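Local coordinates for imine reductase (Bacillus cereus, PDB 4D3F) that catalyses the NADPH-dependent reduction of imines to amines, at the interface of chains A and B. Residues are numbered along the deposited sequence; one frame, centred on the assembly and turned at random. Chains: chain A/B, Imine reductase.

The interface of chains A and B. Residues chain A 200, 203-204, 207, 262, 276; chain B 189, 192-193.
A:His203 and B:Asp192 join the two copies of helix 182-210, the long helix through which imine reductases of the 6-phosphogluconate dehydrogenase-like type typically build a domain-swapped dimer. ND1 at the edge of the A:His203 imidazole donates a hydrogen bond to OD2 of the B:Asp192 carboxylate, 2.7 Å away and nearly straight at 167°. The oxygen lies in the ring plane and accepts the bond through its syn lone pair, while the carboxylate itself stands almost upright to the ring, the two planes 79° apart. B:Asp192 reaches across because its CG is anti to the backbone N (chi1 -167°), which points the carboxylate out from its own helix into chain A. The bond implies a hydrogen on ND1, and the nearby carboxylate may favour a positively charged imidazole.

Mostly apolar groups wall in the acid. The A:Val262 side chain, from helix 252-268, crosses B:Asp192 at about a right angle and brings CG1 to 3.7 Å from B:Asp192 OD1; CD1 of A:Ile207 lies 3.7 Å from OD2 of B:Asp192. One turn back along chain B, the side chains of B:Ile189 and A:Ile207 pass each other in opposite directions, their CG2 methyls 3.7 Å apart. The small side chain of A:Ala204 probably allows the helices to come close: its CB sits 3.6 Å from the backbone O of B:Ile189. One turn earlier in chain A, the A:Ser200 hydroxyl OG rests against the backbone of B:Ile193, 3.5 Å from CA. Two-fold symmetry repeats the whole set with the chains exchanged.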
# COMPACT_ATOMS: atom_id res chain seq x y z
N SER A 200 0.58 -6.90 0.43
CA SER A 200 -0.82 -6.83 0.94
C SER A 200 -1.83 -7.21 -0.13
O SER A 200 -2.83 -7.90 0.21
CB SER A 200 -1.15 -5.51 1.54
OG SER A 200 -1.49 -4.45 0.66
N HIS A 203 -1.63 -10.98 -0.42
CA HIS A 203 -2.29 -11.51 0.74
C HIS A 203 -3.86 -11.45 0.59
O HIS A 203 -4.54 -12.45 0.84
CB HIS A 203 -1.85 -10.78 1.97
CG HIS A 203 -2.35 -11.38 3.20
ND1 HIS A 203 -3.52 -10.95 3.78
CD2 HIS A 203 -1.85 -12.35 4.00
CE1 HIS A 203 -3.74 -11.68 4.86
NE2 HIS A 203 -2.74 -12.54 5.00
N ALA A 204 -4.33 -10.29 0.22
CA ALA A 204 -5.78 -10.06 -0.02
C ALA A 204 -6.31 -10.99 -1.13
O ALA A 204 -7.38 -11.59 -0.99
CB ALA A 204 -6.02 -8.64 -0.43
N ILE A 207 -6.83 -14.53 0.19
CA ILE A 207 -8.15 -14.63 0.86
C ILE A 207 -9.27 -14.71 -0.21
O ILE A 207 -10.21 -15.51 -0.03
CB ILE A 207 -8.37 -13.42 1.78
CG1 ILE A 207 -7.29 -13.35 2.88
CG2 ILE A 207 -9.74 -13.45 2.42
CD1 ILE A 207 -7.33 -12.05 3.70
N VAL A 262 -9.91 -8.00 9.81
CA VAL A 262 -9.04 -8.48 8.74
C VAL A 262 -8.28 -9.74 9.18
O VAL A 262 -8.17 -10.71 8.45
CB VAL A 262 -8.06 -7.38 8.26
CG1 VAL A 262 -7.00 -7.99 7.35
CG2 VAL A 262 -8.83 -6.30 7.55
N PRO A 276 -0.90 -9.54 8.32
CA PRO A 276 -1.87 -8.77 9.11
C PRO A 276 -1.66 -8.84 10.60
O PRO A 276 -2.02 -7.86 11.29
CB PRO A 276 -3.23 -9.33 8.66
CG PRO A 276 -2.90 -10.74 8.30
CD PRO A 276 -1.61 -10.54 7.50
N ILE B 189 -11.09 -7.67 2.18
CA ILE B 189 -9.86 -7.71 1.37
C ILE B 189 -9.38 -6.34 0.94
O ILE B 189 -8.17 -6.09 0.88
CB ILE B 189 -9.94 -8.75 0.23
CG1 ILE B 189 -10.92 -8.36 -0.82
CG2 ILE B 189 -10.20 -10.09 0.84
CD1 ILE B 189 -11.02 -9.33 -1.96
N ASP B 192 -7.69 -4.98 4.07
CA ASP B 192 -6.33 -5.63 4.17
C ASP B 192 -5.33 -4.77 3.44
O ASP B 192 -4.31 -4.35 4.03
CB ASP B 192 -6.44 -7.02 3.59
CG ASP B 192 -5.27 -7.93 3.90
OD1 ASP B 192 -4.42 -7.61 4.77
OD2 ASP B 192 -5.28 -9.00 3.21
N ILE B 193 -5.65 -4.37 2.23
CA ILE B 193 -4.77 -3.49 1.48
C ILE B 193 -4.67 -2.11 2.12
O ILE B 193 -3.58 -1.52 2.32
CB ILE B 193 -5.20 -3.35 -0.01
CG1 ILE B 193 -5.07 -4.70 -0.71
CG2 ILE B 193 -4.39 -2.29 -0.71
CD1 ILE B 193 -5.66 -4.78 -2.11